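Local atomic coordinates of putative fimbrium subunit Fim1C (Bacteroides uniformis, PDB entry 4K4K), a protein that is probably a component of the tip of fimbriae, the surface filaments with which the bacterium adheres and builds biofilms. Residues A[149-155]-A[254-258]; A[246-251]-A[263-269]. All blocks are in the same frame, centred on the assembly; numbering follows the deposited sequence. Where two conformers were deposited one is given.

Interaction 1: residues A[149-155]-A[254-258]; sequences KADGTSL and TISKA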
loop_
_atom_site.group_PDB
_atom_site.type_symbol
_atom_site.label_atom_id
_atom_site.label_comp_id
_atom_site.label_asym_id
_atom_site.label_seq_id
_atom_site.Cartn_x
_atom_site.Cartn_y
_atom_site.Cartn_z
ATOM N N LYS A 149 -3.873 19.490 -15.192
ATOM C CA LYS A 149 -4.344 20.026 -16.465
ATOM C C LYS A 149 -4.148 21.536 -16.495
ATOM O O LYS A 149 -4.114 22.185 -15.454
ATOM C CB LYS A 149 -5.808 19.647 -16.768
ATOM C CG LYS A 149 -6.837 20.068 -15.729
ATOM C CD LYS A 149 -8.205 19.504 -16.092
ATOM C CE LYS A 149 -9.299 20.051 -15.215
ATOM N NZ LYS A 149 -10.600 19.366 -15.453
ATOM N N ALA A 150 -4.011 22.086 -17.680
ATOM C CA ALA A 150 -3.890 23.535 -17.811
ATOM C C ALA A 150 -5.272 24.173 -17.775
ATOM O O ALA A 150 -6.259 23.491 -18.040
ATOM C CB ALA A 150 -3.199 23.880 -19.118
ATOM N N ASP A 151 -5.355 25.485 -17.521
ATOM C CA ASP A 151 -6.635 26.173 -17.592
ATOM C C ASP A 151 -7.174 26.219 -19.047
ATOM O O ASP A 151 -8.356 26.497 -19.245
ATOM C CB ASP A 151 -6.547 27.603 -17.014
ATOM C CG ASP A 151 -5.460 28.520 -17.569
ATOM O OD1 ASP A 151 -4.841 28.163 -18.595
ATOM O OD2 ASP A 151 -5.341 29.654 -17.075
ATOM N N GLY A 152 -6.294 26.010 -20.043
ATOM C CA GLY A 152 -6.658 26.117 -21.459
ATOM C C GLY A 152 -6.752 27.549 -21.962
ATOM O O GLY A 152 -7.183 27.798 -23.098
ATOM N N THR A 153 -6.339 28.515 -21.135
ATOM C CA THR A 153 -6.404 29.933 -21.484
ATOM C C THR A 153 -5.005 30.539 -21.380
ATOM O O THR A 153 -4.347 30.747 -22.409
ATOM C CB THR A 153 -7.453 30.654 -20.615
ATOM O OG1 THR A 153 -7.181 30.383 -19.242
ATOM C CG2 THR A 153 -8.878 30.228 -20.940
ATOM N N SER A 154 -4.535 30.793 -20.148
ATOM C CA SER A 154 -3.208 31.359 -19.922
ATOM C C SER A 154 -2.135 30.321 -20.280
ATOM O O SER A 154 -1.039 30.677 -20.713
ATOM C CB SER A 154 -3.061 31.813 -18.470
ATOM O OG SER A 154 -3.058 30.744 -17.535
ATOM N N LEU A 155 -2.480 29.036 -20.124
ATOM C CA LEU A 155 -1.606 27.903 -20.377
ATOM C C LEU A 155 -2.347 26.790 -21.104
ATOM O O LEU A 155 -3.575 26.692 -21.024
ATOM C CB LEU A 155 -1.051 27.340 -19.035
ATOM C CG LEU A 155 -0.210 28.277 -18.140
ATOM C CD1 LEU A 155 0.031 27.647 -16.783
ATOM C CD2 LEU A 155 1.131 28.610 -18.784
ATOM N N THR A 254 -5.678 22.240 -11.606
ATOM C CA THR A 254 -5.769 23.095 -12.778
ATOM C C THR A 254 -4.737 24.209 -12.610
ATOM O O THR A 254 -4.842 25.025 -11.689
ATOM C CB THR A 254 -7.194 23.633 -13.018
ATOM O OG1 THR A 254 -8.095 22.533 -13.100
ATOM C CG2 THR A 254 -7.278 24.451 -14.311
ATOM N N ILE A 255 -3.782 24.280 -13.529
ATOM C CA ILE A 255 -2.732 25.279 -13.435
ATOM C C ILE A 255 -2.972 26.433 -14.411
ATOM O O ILE A 255 -3.228 26.227 -15.607
ATOM C CB ILE A 255 -1.333 24.640 -13.634
ATOM C CG1 ILE A 255 -1.115 23.449 -12.647
ATOM C CG2 ILE A 255 -0.206 25.704 -13.529
ATOM C CD1 ILE A 255 0.276 22.728 -12.789
ATOM N N SER A 256 -2.854 27.660 -13.880
ATOM C CA SER A 256 -2.959 28.901 -14.624
ATOM C C SER A 256 -1.727 29.764 -14.294
ATOM O O SER A 256 -1.023 29.454 -13.335
ATOM C CB SER A 256 -4.269 29.606 -14.270
ATOM O OG SER A 256 -4.160 30.397 -13.103
ATOM N N LYS A 257 -1.454 30.814 -15.065
ATOM C CA LYS A 257 -0.336 31.710 -14.760
ATOM C C LYS A 257 -0.590 32.417 -13.410
ATOM O O LYS A 257 0.350 32.679 -12.670
ATOM C CB LYS A 257 -0.135 32.736 -15.876
ATOM C CG LYS A 257 0.618 32.180 -17.077
ATOM C CD LYS A 257 0.831 33.274 -18.130
ATOM C CE LYS A 257 1.729 32.827 -19.262
ATOM N NZ LYS A 257 2.035 33.957 -20.195
ATOM N N ALA A 258 -1.866 32.657 -13.072
ATOM C CA ALA A 258 -2.269 33.307 -11.837
ATOM C C ALA A 258 -2.153 32.375 -10.611
ATOM O O ALA A 258 -2.166 32.862 -9.483
ATOM C CB ALA A 258 -3.694 33.809 -11.969
#
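I255 sits between two backbone bonds to 149-151: its N donates to K149 O (2.9 Å), nearly along the C=O axis, and its O accepts from D151 N (3.0 Å), a more bent bond with the donor tilted from the carbonyl plane. These hold two parallel strands in register, K149 beside T254 and A150 beside I255. Past them, K257 N points at S154 OG (2.9 Å, 162° at the hydrogen). Next to S154 in the chain, L155 CD1 packs on I255 CG2 (3.8 Å) while CD2 reaches K257 CG; L160 and L225 also touch L155. K149 CE touches T254 OG1 (3.5 Å) as the two side chains pass at a slant.

D151 belongs to the first shell too, OD2 lying 3.0 Å from S256 CB. With CG placed between its backbone N and carbonyl carbon (chi1 53°), the carboxylate also folds back over its own turn. OD1 takes L155 N on its syn lone pair and T153 N from above the carboxylate plane, the latter forming an Asx turn, while S154 OG donates to OD2 (2.6 Å). An alanine in place of D151 would probably leave the N-H groups of T153 and L155 without their acceptor and S154 OG free to turn from K257. The serine hydroxyl thus donates one hydrogen bond and accepts another; donating to a carboxylate probably makes its oxygen a better acceptor for K257 N.

Interaction 2: residues A[246-251]-A[263-269]; sequences GSKYLY and SSKVEDW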
loop_
_atom_site.group_PDB
_atom_site.type_symbol
_atom_site.label_atom_id
_atom_site.label_comp_id
_atom_site.label_asym_id
_atom_site.label_seq_id
_atom_site.Cartn_x
_atom_site.Cartn_y
_atom_site.Cartn_z
ATOM N N GLY A 246 -5.513 3.310 4.246
ATOM C CA GLY A 246 -6.318 2.523 3.324
ATOM C C GLY A 246 -7.183 3.344 2.388
ATOM O O GLY A 246 -8.076 2.784 1.752
ATOM N N SER A 247 -6.879 4.653 2.252
ATOM C CA SER A 247 -7.627 5.566 1.388
ATOM C C SER A 247 -6.789 6.032 0.212
ATOM O O SER A 247 -5.551 6.036 0.273
ATOM C CB SER A 247 -8.101 6.790 2.169
ATOM O OG SER A 247 -8.742 6.395 3.371
ATOM N N LYS A 248 -7.481 6.451 -0.856
ATOM C CA LYS A 248 -6.876 7.034 -2.051
ATOM C C LYS A 248 -7.412 8.454 -2.168
ATOM O O LYS A 248 -8.624 8.648 -2.152
ATOM C CB LYS A 248 -7.192 6.201 -3.306
ATOM C CG LYS A 248 -6.579 6.794 -4.594
ATOM C CD LYS A 248 -7.047 6.093 -5.880
ATOM C CE LYS A 248 -6.413 4.735 -6.063
ATOM N NZ LYS A 248 -6.885 4.048 -7.291
ATOM N N TYR A 249 -6.512 9.445 -2.199
ATOM C CA TYR A 249 -6.852 10.871 -2.349
ATOM C C TYR A 249 -6.582 11.233 -3.776
ATOM O O TYR A 249 -5.458 11.056 -4.262
ATOM C CB TYR A 249 -6.057 11.762 -1.359
ATOM C CG TYR A 249 -6.479 11.495 0.077
ATOM C CD1 TYR A 249 -5.948 10.424 0.795
ATOM C CD2 TYR A 249 -7.472 12.261 0.689
ATOM C CE1 TYR A 249 -6.383 10.131 2.089
ATOM C CE2 TYR A 249 -7.897 11.991 1.993
ATOM C CZ TYR A 249 -7.356 10.916 2.689
ATOM O OH TYR A 249 -7.770 10.607 3.969
ATOM N N LEU A 250 -7.636 11.644 -4.482
ATOM C CA LEU A 250 -7.544 11.996 -5.886
ATOM C C LEU A 250 -7.619 13.491 -6.016
ATOM O O LEU A 250 -8.583 14.102 -5.561
ATOM C CB LEU A 250 -8.656 11.309 -6.710
ATOM C CG LEU A 250 -8.626 9.783 -6.674
ATOM C CD1 LEU A 250 -9.618 9.251 -5.674
ATOM C CD2 LEU A 250 -8.886 9.213 -8.050
ATOM N N TYR A 251 -6.572 14.091 -6.591
ATOM C CA TYR A 251 -6.560 15.537 -6.792
ATOM C C TYR A 251 -6.512 15.863 -8.259
ATOM O O TYR A 251 -5.694 15.295 -8.988
ATOM C CB TYR A 251 -5.357 16.207 -6.091
ATOM C CG TYR A 251 -5.293 15.994 -4.594
ATOM C CD1 TYR A 251 -6.084 16.746 -3.727
ATOM C CD2 TYR A 251 -4.384 15.097 -4.035
ATOM C CE1 TYR A 251 -6.006 16.577 -2.346
ATOM C CE2 TYR A 251 -4.310 14.906 -2.654
ATOM C CZ TYR A 251 -5.114 15.659 -1.816
ATOM O OH TYR A 251 -5.035 15.489 -0.458
ATOM N N SER A 263 -9.396 20.296 -7.099
ATOM C CA SER A 263 -10.619 19.598 -6.737
ATOM C C SER A 263 -10.158 18.304 -6.115
ATOM O O SER A 263 -9.172 17.726 -6.585
ATOM C CB SER A 263 -11.544 19.384 -7.934
ATOM O OG SER A 263 -11.045 18.455 -8.881
ATOM N N SER A 264 -10.809 17.880 -5.026
ATOM C CA SER A 264 -10.347 16.670 -4.361
ATOM C C SER A 264 -11.461 15.668 -4.152
ATOM O O SER A 264 -12.626 16.040 -4.013
ATOM C CB SER A 264 -9.731 17.030 -3.014
ATOM O OG SER A 264 -10.742 17.488 -2.129
ATOM N N LYS A 265 -11.076 14.388 -4.107
ATOM C CA LYS A 265 -11.976 13.266 -3.835
ATOM C C LYS A 265 -11.223 12.285 -2.990
ATOM O O LYS A 265 -10.011 12.138 -3.177
ATOM C CB LYS A 265 -12.439 12.580 -5.139
ATOM C CG LYS A 265 -13.472 13.352 -5.954
ATOM C CD LYS A 265 -13.626 12.794 -7.376
ATOM C CE LYS A 265 -14.558 11.604 -7.481
ATOM N NZ LYS A 265 -14.629 11.077 -8.871
ATOM N N VAL A 266 -11.921 11.600 -2.075
ATOM C CA VAL A 266 -11.300 10.537 -1.281
ATOM C C VAL A 266 -12.133 9.296 -1.540
ATOM O O VAL A 266 -13.367 9.383 -1.633
ATOM C CB VAL A 266 -11.101 10.859 0.232
ATOM C CG1 VAL A 266 -12.425 11.083 0.965
ATOM C CG2 VAL A 266 -10.275 9.772 0.926
ATOM N N GLU A 267 -11.460 8.148 -1.696
ATOM C CA GLU A 267 -12.088 6.866 -1.992
ATOM C C GLU A 267 -11.421 5.778 -1.181
ATOM O O GLU A 267 -10.246 5.935 -0.830
ATOM C CB GLU A 267 -11.931 6.543 -3.497
ATOM C CG GLU A 267 -12.718 7.425 -4.460
ATOM C CD GLU A 267 -12.483 7.182 -5.941
ATOM O OE1 GLU A 267 -11.745 6.231 -6.289
ATOM O OE2 GLU A 267 -13.006 7.976 -6.757
ATOM N N ASP A 268 -12.122 4.672 -0.904
ATOM C CA ASP A 268 -11.436 3.575 -0.237
ATOM C C ASP A 268 -10.426 3.059 -1.274
ATOM O O ASP A 268 -10.734 3.028 -2.468
ATOM C CB ASP A 268 -12.434 2.490 0.237
ATOM C CG ASP A 268 -13.532 2.977 1.198
ATOM O OD1 ASP A 268 -13.203 3.336 2.354
ATOM O OD2 ASP A 268 -14.726 2.926 0.813
ATOM N N TRP A 269 -9.189 2.771 -0.862
ATOM C CA TRP A 269 -8.176 2.362 -1.831
ATOM C C TRP A 269 -8.361 0.863 -2.198
ATOM O O TRP A 269 -8.179 -0.029 -1.368
ATOM C CB TRP A 269 -6.790 2.694 -1.276
ATOM C CG TRP A 269 -5.597 2.390 -2.131
ATOM C CD1 TRP A 269 -5.577 2.005 -3.441
ATOM C CD2 TRP A 269 -4.236 2.487 -1.718
ATOM N NE1 TRP A 269 -4.281 1.817 -3.859
ATOM C CE2 TRP A 269 -3.433 2.116 -2.820
ATOM C CE3 TRP A 269 -3.610 2.840 -0.508
ATOM C CZ2 TRP A 269 -2.041 2.067 -2.747
ATOM C CZ3 TRP A 269 -2.224 2.795 -0.443
ATOM C CH2 TRP A 269 -1.458 2.424 -1.554
HETATM O O HOH W 1 -9.262 2.958 -5.381
#
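Y249 and V266 face each other in a non-hydrogen-bonded pair, the valine methyl CG2 lying over one face of the tyrosine ring in a CH-pi contact (3.7 Å to the centroid, 22° off the normal). From Y249 CB the side chain runs beside V266, pointing the same way. CD2 meets V266 CB and CG2, CE2 comes closest to CG2 (3.4 Å), CZ follows at 3.6 Å, and Y249 OH is hydrogen-bonded to V244 N. V266 CG2 is anti to its own backbone N, which turns this methyl over the ring. F243 meets the same ring with the planes inclined.

Farther along this face, Y251 CD1 rests obliquely on S264 CB (3.7 Å), and Y251 OH is hydrogen-bonded to S240 OG. Toward the other end of the pairing, K248 CE approaches W269 CD1, the side chains crossing at about a right angle; the W269 ring stacks on that of H139. A water bridges K248 NZ, weakly, and D268 O.

The backbones hold this ladder by paired bonds at K248 with E267 and L250 with K265, K248 N to E267 O being nearly straight (2.8 Å, 172°). Beyond them W269 N bonds G246 O (2.8 Å). Consecutive antiparallel strands, 247-256 and 259-268, joined by a short turn make a beta hairpin, the last of this fimbrillin-like chain, with strand 247-256 also paired to strand 132-150.

Coming from the N terminus, the chain runs out along strand 132-150 and turns at 151-155. Nearly a hundred residues later, strand 247-256 arrives alongside in the same direction, and interaction 1 closes that long loop; the centre of this contact lies about 32 Å from the centre of the chain. The chain then reverses, and interaction 2 closes the short loop of the hairpin 247-256/259-268 near its open end. The segments alternate in sequence, 149-155, 246-251, 254-258, 263-269, so the two closures cross. The centres of the two contacts lie about 23 Å apart. Strand 247-256 serves both, joining strand 132-150 to the final strand, 259-268, as the middle of three neighbours.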